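Local structure of putative aldolase (Bacteroides vulgatus ATCC 8482, 3DXI) at residues Y15-N18 / W19-S23; V62-L65 / K66-N70; E88-N91 / H92-P96; T206-D209 / D210-F214. The protein is of unknown function but, as a putative aldolase with an HMGL-like family region, folds into a TIM-type barrel of eight parallel strands. One frame throughout, in Å; residues are numbered along the deposited sequence.

The four contacts are all local, joining residues a few positions apart at different places in a barrel of eight parallel strands. Contact 1 is a surface contact in the loop before helix 23-34, where turn bonds, a water and an indole face do the work. Contacts 2, 3 and 4 are partly buried through Leu65, Leu68, Leu90, Leu93, Leu94 and Ile212, while several polar side chains reach partners elsewhere in the fold. Contact 2 is a regular run of helix 62-71, contact 3 a short helix passing into 3-10 geometry, and contact 4 the end of helix 200-209. Contacts 2 and 3 touch where Val62 CG2 lies 3.5 Å from Pro96 O. Contacts 1 and 4 lie on opposite sides of the chain's centre.

Contact 1: residues Y15-N18 / W19-S23; sequences YYTN and WDFNS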
# COMPACT_ATOMS: atom_id res chain seq x y z
N TYR A 15 -18.12 2.16 -11.79
CA TYR A 15 -18.97 2.51 -10.66
C TYR A 15 -19.18 4.03 -10.53
O TYR A 15 -20.31 4.51 -10.43
CB TYR A 15 -18.33 1.98 -9.38
CG TYR A 15 -19.08 2.27 -8.10
CD1 TYR A 15 -20.07 1.41 -7.64
CD2 TYR A 15 -18.77 3.40 -7.34
CE1 TYR A 15 -20.74 1.66 -6.44
CE2 TYR A 15 -19.44 3.67 -6.14
CZ TYR A 15 -20.42 2.79 -5.70
OH TYR A 15 -21.07 3.04 -4.52
N TYR A 16 -18.07 4.77 -10.55
CA TYR A 16 -18.10 6.22 -10.39
C TYR A 16 -18.74 7.03 -11.51
O TYR A 16 -19.24 8.13 -11.26
CB TYR A 16 -16.67 6.72 -10.17
CG TYR A 16 -15.99 6.12 -8.96
CD1 TYR A 16 -16.34 6.52 -7.67
CD2 TYR A 16 -14.97 5.18 -9.11
CE1 TYR A 16 -15.70 5.99 -6.55
CE2 TYR A 16 -14.32 4.65 -8.00
CZ TYR A 16 -14.69 5.06 -6.72
OH TYR A 16 -14.04 4.55 -5.62
N THR A 17 -18.72 6.51 -12.73
CA THR A 17 -19.26 7.24 -13.88
C THR A 17 -20.48 6.59 -14.53
O THR A 17 -20.82 6.92 -15.67
CB THR A 17 -18.18 7.37 -14.95
OG1 THR A 17 -17.86 6.06 -15.45
CG2 THR A 17 -16.92 8.00 -14.37
N ASN A 18 -21.14 5.70 -13.80
CA ASN A 18 -22.30 4.98 -14.33
C ASN A 18 -21.83 4.12 -15.48
O ASN A 18 -22.61 3.81 -16.39
CB ASN A 18 -23.37 5.94 -14.85
CG ASN A 18 -23.91 6.85 -13.77
OD1 ASN A 18 -24.18 6.41 -12.65
ND2 ASN A 18 -24.09 8.12 -14.11
N TRP A 19 -20.56 3.74 -15.46
CA TRP A 19 -19.97 2.92 -16.51
C TRP A 19 -19.96 3.62 -17.86
O TRP A 19 -19.95 2.99 -18.91
CB TRP A 19 -20.71 1.57 -16.60
CG TRP A 19 -20.32 0.65 -15.50
CD1 TRP A 19 -19.24 -0.20 -15.48
CD2 TRP A 19 -20.92 0.55 -14.20
NE1 TRP A 19 -19.12 -0.80 -14.25
CE2 TRP A 19 -20.14 -0.36 -13.44
CE3 TRP A 19 -22.03 1.15 -13.60
CZ2 TRP A 19 -20.45 -0.68 -12.12
CZ3 TRP A 19 -22.33 0.83 -12.28
CH2 TRP A 19 -21.54 -0.08 -11.55
N ASP A 20 -19.97 4.95 -17.83
CA ASP A 20 -19.90 5.72 -19.06
C ASP A 20 -18.47 6.18 -19.21
O ASP A 20 -17.86 6.69 -18.27
CB ASP A 20 -20.83 6.93 -19.03
CG ASP A 20 -22.28 6.57 -19.34
OD1 ASP A 20 -22.50 5.88 -20.37
OD2 ASP A 20 -23.17 6.97 -18.56
N PHE A 21 -17.92 5.96 -20.40
CA PHE A 21 -16.57 6.36 -20.72
C PHE A 21 -16.61 6.79 -22.17
O PHE A 21 -17.08 6.04 -23.03
CB PHE A 21 -15.60 5.18 -20.57
CG PHE A 21 -15.35 4.78 -19.14
CD1 PHE A 21 -14.62 5.61 -18.28
CD2 PHE A 21 -15.83 3.57 -18.65
CE1 PHE A 21 -14.38 5.23 -16.96
CE2 PHE A 21 -15.59 3.19 -17.33
CZ PHE A 21 -14.87 4.02 -16.48
N ASN A 22 -16.16 8.01 -22.43
CA ASN A 22 -16.14 8.55 -23.79
C ASN A 22 -15.09 7.82 -24.62
O ASN A 22 -14.10 7.31 -24.08
CB ASN A 22 -15.86 10.05 -23.71
CG ASN A 22 -16.97 10.80 -22.97
OD1 ASN A 22 -16.72 11.79 -22.28
ND2 ASN A 22 -18.21 10.34 -23.13
N SER A 23 -15.31 7.76 -25.93
CA SER A 23 -14.41 7.05 -26.86
C SER A 23 -12.94 7.44 -26.76
O SER A 23 -12.06 6.62 -27.03
CB SER A 23 -14.89 7.25 -28.30
OG SER A 23 -14.56 8.54 -28.78
O HOH W 1 -23.18 8.95 -16.83
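The carbonyl oxygen of Thr17 takes up two donors: Asp20 N at 3.0 Å from Thr17 O, standing above the carbonyl plane, and, more weakly, a water. That water also accepts from Asn18 ND2 and donates to Asp20 OD2, 2.6 Å from it, so it links the Asn18 and Asp20 side chains to the Thr17 carbonyl. The carboxylate is steadied further by Tyr53 OH on OD2 and by Lys56 N on OD1. A second bond runs the other way, Thr17 OG1 donating to Asp20 O at 2.9 Å. With chi1 at 65°, OG1 sits between the backbone N and the carbonyl carbon; there it also lies over one face of the Phe21 ring, 3.8 Å from Phe21 CZ. The Trp19 indole reaches back over the backbone of Tyr15, whose CA makes a CH-pi contact 3.9 Å from the centroid of the six-membered ring. Trp19 NE1 is bonded to Arg11 O, which helps fix the rotation of the indole. Asn18 and Trp19, both in the left-handed helical conformation (phi 64°), make this a type I' beta turn from Thr17 to Asp20, a tight kink in the loop between helix 9-13 and helix 23-34 of the barrel.

Contact 2: residues V62-L65 / K66-N70; sequences VSVL and KHLRN
Backbone bonds from Lys66 N to Val62 O, from Leu68 N to Val64 O and from Arg69 N to Leu65 O carry the regular part of this contact, in the i to i+4 hydrogen-bond pattern of an alpha helix. The last is the shortest of the three, with Arg69 N 2.8 Å from Leu65 O. Apolar contacts follow the same spacing. Val64 CG1 lies 3.9 Å from Leu68 CD1, the two side chains running side by side in the same direction. Val62 CG1, placed anti to its own N (chi1 171°), meets the extended Lys66 chain at CE, 3.6 Å away, with the two side chains crossing at a slant. Helix 62-71 belongs to the connection that leads from strand 40-45 to the neighbouring parallel strand 75-81, a beta-alpha-beta crossover, and its buried leucines look toward neighbouring parts of the fold: Leu68 packs on Val26 and Ile30 of helix 23-34, and Leu65 on Thr60 and Ile97. Polar ends, by contrast, find partners beyond the helix. His67 NE2 is hydrogen-bonded to Asp27 OD1. The Arg69 chain bends at chi2 and chi3, and its NH1 forms a salt bridge with Asp102 OD2.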
# COMPACT_ATOMS: atom_id res chain seq x y z
N VAL A 62 -22.98 -4.63 -28.55
CA VAL A 62 -22.24 -5.23 -29.65
C VAL A 62 -21.44 -4.21 -30.45
O VAL A 62 -20.28 -4.44 -30.77
CB VAL A 62 -23.21 -5.97 -30.61
CG1 VAL A 62 -22.47 -6.41 -31.87
CG2 VAL A 62 -23.81 -7.17 -29.90
N SER A 63 -22.06 -3.07 -30.77
CA SER A 63 -21.38 -2.04 -31.54
C SER A 63 -20.04 -1.67 -30.91
O SER A 63 -19.04 -1.53 -31.60
CB SER A 63 -22.27 -0.79 -31.67
OG SER A 63 -22.62 -0.26 -30.40
N VAL A 64 -20.02 -1.53 -29.59
CA VAL A 64 -18.79 -1.20 -28.89
C VAL A 64 -17.78 -2.35 -28.95
O VAL A 64 -16.60 -2.13 -29.21
CB VAL A 64 -19.07 -0.84 -27.41
CG1 VAL A 64 -17.75 -0.64 -26.66
CG2 VAL A 64 -19.91 0.42 -27.33
N LEU A 65 -18.26 -3.56 -28.72
CA LEU A 65 -17.39 -4.73 -28.74
C LEU A 65 -16.72 -4.97 -30.11
O LEU A 65 -15.58 -5.42 -30.17
CB LEU A 65 -18.16 -5.98 -28.29
CG LEU A 65 -18.54 -5.97 -26.80
CD1 LEU A 65 -19.46 -7.12 -26.49
CD2 LEU A 65 -17.27 -6.05 -25.95
N LYS A 66 -17.43 -4.66 -31.19
CA LYS A 66 -16.86 -4.85 -32.53
C LYS A 66 -15.66 -3.92 -32.72
O LYS A 66 -14.66 -4.30 -33.32
CB LYS A 66 -17.90 -4.55 -33.61
CG LYS A 66 -18.94 -5.62 -33.79
CD LYS A 66 -19.91 -5.23 -34.90
CE LYS A 66 -20.93 -6.33 -35.15
NZ LYS A 66 -21.86 -5.95 -36.25
N HIS A 67 -15.79 -2.69 -32.21
CA HIS A 67 -14.74 -1.70 -32.29
C HIS A 67 -13.53 -2.12 -31.45
O HIS A 67 -12.40 -2.14 -31.92
CB HIS A 67 -15.27 -0.35 -31.80
CG HIS A 67 -14.22 0.72 -31.70
ND1 HIS A 67 -13.49 1.15 -32.78
CD2 HIS A 67 -13.78 1.44 -30.64
CE1 HIS A 67 -12.64 2.09 -32.40
NE2 HIS A 67 -12.81 2.29 -31.10
N LEU A 68 -13.79 -2.47 -30.19
CA LEU A 68 -12.72 -2.89 -29.29
C LEU A 68 -12.01 -4.13 -29.82
O LEU A 68 -10.78 -4.23 -29.76
CB LEU A 68 -13.30 -3.20 -27.90
CG LEU A 68 -14.03 -2.05 -27.19
CD1 LEU A 68 -14.38 -2.49 -25.77
CD2 LEU A 68 -13.16 -0.80 -27.15
N ARG A 69 -12.78 -5.08 -30.35
CA ARG A 69 -12.21 -6.30 -30.89
C ARG A 69 -11.36 -6.00 -32.12
O ARG A 69 -10.39 -6.69 -32.42
CB ARG A 69 -13.31 -7.29 -31.25
CG ARG A 69 -12.79 -8.58 -31.84
CD ARG A 69 -11.80 -9.24 -30.90
NE ARG A 69 -12.30 -10.51 -30.41
CZ ARG A 69 -11.75 -11.23 -29.43
NH1 ARG A 69 -10.66 -10.79 -28.81
NH2 ARG A 69 -12.29 -12.39 -29.08
N ASN A 70 -11.74 -4.94 -32.83
CA ASN A 70 -11.05 -4.53 -34.03
C ASN A 70 -9.67 -3.94 -33.74
O ASN A 70 -8.70 -4.22 -34.45
CB ASN A 70 -11.90 -3.50 -34.76
CG ASN A 70 -12.07 -3.82 -36.22
OD1 ASN A 70 -12.25 -4.99 -36.59
ND2 ASN A 70 -12.05 -2.79 -37.06

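Contact 3: residues E88-N91 / H92-P96; sequences EDLN and HLLLP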
# COMPACT_ATOMS: atom_id res chain seq x y z
N GLU A 88 -31.84 -19.16 -18.70
CA GLU A 88 -32.76 -18.64 -19.71
C GLU A 88 -32.37 -17.25 -20.23
O GLU A 88 -32.79 -16.85 -21.32
CB GLU A 88 -34.19 -18.59 -19.15
CG GLU A 88 -34.82 -19.96 -18.85
CD GLU A 88 -34.08 -20.75 -17.77
OE1 GLU A 88 -33.89 -20.21 -16.65
OE2 GLU A 88 -33.71 -21.91 -18.03
N ASP A 89 -31.56 -16.52 -19.47
CA ASP A 89 -31.13 -15.17 -19.88
C ASP A 89 -29.90 -15.16 -20.78
O ASP A 89 -29.62 -14.16 -21.45
CB ASP A 89 -30.81 -14.30 -18.66
CG ASP A 89 -31.99 -14.12 -17.73
OD1 ASP A 89 -33.08 -13.77 -18.23
OD2 ASP A 89 -31.83 -14.32 -16.51
N LEU A 90 -29.17 -16.27 -20.82
CA LEU A 90 -27.95 -16.36 -21.61
C LEU A 90 -28.07 -16.04 -23.09
O LEU A 90 -27.16 -15.46 -23.68
CB LEU A 90 -27.30 -17.73 -21.42
CG LEU A 90 -26.90 -18.04 -19.97
CD1 LEU A 90 -26.21 -19.40 -19.90
CD2 LEU A 90 -25.97 -16.94 -19.46
N ASN A 91 -29.19 -16.42 -23.71
CA ASN A 91 -29.36 -16.15 -25.14
C ASN A 91 -29.24 -14.67 -25.50
O ASN A 91 -28.44 -14.30 -26.36
CB ASN A 91 -30.71 -16.68 -25.64
CG ASN A 91 -30.67 -18.17 -25.96
OD1 ASN A 91 -29.83 -18.63 -26.74
ND2 ASN A 91 -31.58 -18.92 -25.35
N HIS A 92 -30.02 -13.82 -24.85
CA HIS A 92 -29.94 -12.41 -25.18
C HIS A 92 -28.65 -11.77 -24.68
O HIS A 92 -28.11 -10.88 -25.33
CB HIS A 92 -31.13 -11.64 -24.61
CG HIS A 92 -31.27 -10.26 -25.19
ND1 HIS A 92 -32.00 -9.27 -24.58
CD2 HIS A 92 -30.76 -9.72 -26.32
CE1 HIS A 92 -31.93 -8.17 -25.31
NE2 HIS A 92 -31.19 -8.42 -26.37
N LEU A 93 -28.16 -12.22 -23.53
CA LEU A 93 -26.94 -11.68 -22.95
C LEU A 93 -25.65 -12.02 -23.68
O LEU A 93 -24.80 -11.15 -23.89
CB LEU A 93 -26.80 -12.13 -21.49
CG LEU A 93 -27.80 -11.60 -20.45
CD1 LEU A 93 -27.61 -12.33 -19.14
CD2 LEU A 93 -27.60 -10.11 -20.27
N LEU A 94 -25.49 -13.28 -24.08
CA LEU A 94 -24.25 -13.70 -24.72
C LEU A 94 -24.26 -14.04 -26.21
O LEU A 94 -23.27 -13.83 -26.91
CB LEU A 94 -23.68 -14.89 -23.94
CG LEU A 94 -23.49 -14.63 -22.44
CD1 LEU A 94 -22.91 -15.84 -21.75
CD2 LEU A 94 -22.56 -13.45 -22.26
N LEU A 95 -25.38 -14.57 -26.70
CA LEU A 95 -25.48 -14.95 -28.10
C LEU A 95 -25.03 -13.84 -29.05
O LEU A 95 -24.30 -14.09 -30.01
CB LEU A 95 -26.92 -15.37 -28.41
CG LEU A 95 -27.13 -16.48 -29.45
CD1 LEU A 95 -26.50 -17.78 -28.96
CD2 LEU A 95 -28.62 -16.66 -29.68
N PRO A 96 -25.44 -12.58 -28.79
CA PRO A 96 -25.03 -11.50 -29.69
C PRO A 96 -23.54 -11.19 -29.70
O PRO A 96 -23.05 -10.54 -30.63
CB PRO A 96 -25.85 -10.30 -29.19
CG PRO A 96 -27.07 -10.95 -28.57
CD PRO A 96 -26.47 -12.12 -27.84
O HOH W 2 -32.32 -15.46 -23.34
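Asp89 and Leu90 offer their carbonyls to Leu93 and Leu94 in consecutive helical bonds, 3.2 Å from Leu93 N to Asp89 O and 2.8 Å from Leu94 N to Leu90 O, before the chain passes into a 3-10 segment at Leu95 and Pro96. A water near the helix start accepts from His92 N and donates to Glu88 O, joining two backbone groups four residues apart. Among the side chains, Leu90 and Leu94 lie alongside one another, CD2 of Leu90 meeting CD1 of Leu94 at 4.0 Å. Both pack on Ile123 of helix 113-124. Leu93 turns back on the preceding turn: with CG beside its own N (chi1 -68°), its CD1 comes within 3.8 Å of Asp89 CB, and it also packs on Leu80 of strand 75-81. On the exposed side, Asn91 and Leu95 run the same way, with Asn91 OD1 3.7 Å from Leu95 CD2. The carboxylate of Asp89 leads off to Thr86 OG1 and to a salt bridge with Lys48. Within the beta-alpha-beta unit of strands 75-81 and 103-108, Leu90, Leu93 and Leu94 thus supply apolar packing, whereas polar ties come from Asp89 and from Arg46 NE on the Leu93 carbonyl.

Contact 4: residues T206-D209 / D210-F214; sequences TAID and DGIDF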
# COMPACT_ATOMS: atom_id res chain seq x y z
N THR A 206 2.79 -12.78 -3.63
CA THR A 206 2.82 -14.02 -2.86
C THR A 206 2.17 -15.14 -3.66
O THR A 206 2.68 -16.26 -3.71
CB THR A 206 2.09 -13.85 -1.50
OG1 THR A 206 2.78 -12.88 -0.70
CG2 THR A 206 2.03 -15.17 -0.75
N ALA A 207 1.04 -14.83 -4.29
CA ALA A 207 0.32 -15.80 -5.11
C ALA A 207 1.15 -16.13 -6.35
O ALA A 207 1.30 -17.30 -6.72
CB ALA A 207 -1.04 -15.23 -5.51
N ILE A 208 1.70 -15.10 -6.98
CA ILE A 208 2.52 -15.29 -8.17
C ILE A 208 3.68 -16.25 -7.89
O ILE A 208 3.91 -17.21 -8.64
CB ILE A 208 3.09 -13.94 -8.70
CG1 ILE A 208 1.94 -13.09 -9.28
CG2 ILE A 208 4.16 -14.19 -9.77
CD1 ILE A 208 2.33 -11.68 -9.72
N ASP A 209 4.41 -16.00 -6.80
CA ASP A 209 5.54 -16.86 -6.46
C ASP A 209 5.14 -18.29 -6.11
O ASP A 209 5.98 -19.18 -6.10
CB ASP A 209 6.37 -16.23 -5.34
CG ASP A 209 7.10 -14.96 -5.79
OD1 ASP A 209 7.26 -14.78 -7.02
OD2 ASP A 209 7.51 -14.16 -4.92
N ASP A 210 3.86 -18.50 -5.81
CA ASP A 210 3.38 -19.85 -5.51
C ASP A 210 2.72 -20.50 -6.73
O ASP A 210 1.97 -21.47 -6.60
CB ASP A 210 2.37 -19.83 -4.35
CG ASP A 210 3.05 -19.89 -2.99
OD1 ASP A 210 4.30 -19.98 -2.94
OD2 ASP A 210 2.33 -19.86 -1.97
N GLY A 211 3.00 -19.96 -7.91
CA GLY A 211 2.46 -20.52 -9.14
C GLY A 211 1.04 -20.18 -9.56
O GLY A 211 0.47 -20.89 -10.39
N ILE A 212 0.46 -19.11 -9.02
CA ILE A 212 -0.90 -18.74 -9.41
C ILE A 212 -0.92 -18.44 -10.92
O ILE A 212 0.08 -17.99 -11.49
CB ILE A 212 -1.40 -17.51 -8.60
CG1 ILE A 212 -2.93 -17.53 -8.54
CG2 ILE A 212 -0.89 -16.23 -9.23
CD1 ILE A 212 -3.51 -16.72 -7.40
N ASP A 213 -2.06 -18.69 -11.55
CA ASP A 213 -2.21 -18.52 -13.00
C ASP A 213 -2.70 -17.14 -13.48
O ASP A 213 -2.33 -16.70 -14.57
CB ASP A 213 -3.16 -19.60 -13.52
CG ASP A 213 -2.77 -21.00 -13.06
OD1 ASP A 213 -1.87 -21.60 -13.68
OD2 ASP A 213 -3.35 -21.49 -12.08
N PHE A 214 -3.53 -16.48 -12.68
CA PHE A 214 -4.10 -15.18 -13.04
C PHE A 214 -4.06 -14.14 -11.92
O PHE A 214 -4.22 -14.47 -10.74
CB PHE A 214 -5.57 -15.36 -13.44
CG PHE A 214 -5.80 -15.63 -14.90
CD1 PHE A 214 -6.03 -14.57 -15.78
CD2 PHE A 214 -5.84 -16.93 -15.39
CE1 PHE A 214 -6.31 -14.81 -17.13
CE2 PHE A 214 -6.11 -17.19 -16.74
CZ PHE A 214 -6.35 -16.12 -17.61
O HOH W 3 2.94 -17.49 -11.08
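A Schellman motif ends helix 200-209, and its two defining bonds join Ala207 with Ile212 and Ile208 with Gly211. Ile212 N donates to Ala207 O at 3.0 Å, and Gly211 N to Ile208 O, also at 3.0 Å. Ala207 O is a shared acceptor: Asp210 N approaches it at 3.0 Å from the face of the carbonyl plane opposite to Ile212 N, and neither donor lies in that plane. Ile208 O has a water as well, 2.6 Å away, which donates in addition to Ile212 O and ties the helix end to the departing chain. Gly211 has the positive phi (81°) of the C-prime position, a conformation glycine adopts readily. Ile212 then brings its side chain back against the last turn, onto Ala207 and Ile208. Its CG1 branch lies opposite the backbone N (chi1 -155°), carrying CD1 to 3.4 Å from Ala207 CB, tighter than usual van der Waals contact, while CG2 lies 4.2 Å from Ile208 CG1. Ile212 also reaches Met162 of strand 159-163. The acids face other partners: Asp210 forms a salt bridge with Lys175, and Asp209 is hydrogen-bonded to His242. The glycine-based reversal with a hydrophobic contact across it is the classic Schellman C-cap, here turning the chain from helix 200-209 into strand 214-217, which closes the barrel beside strand 4-7.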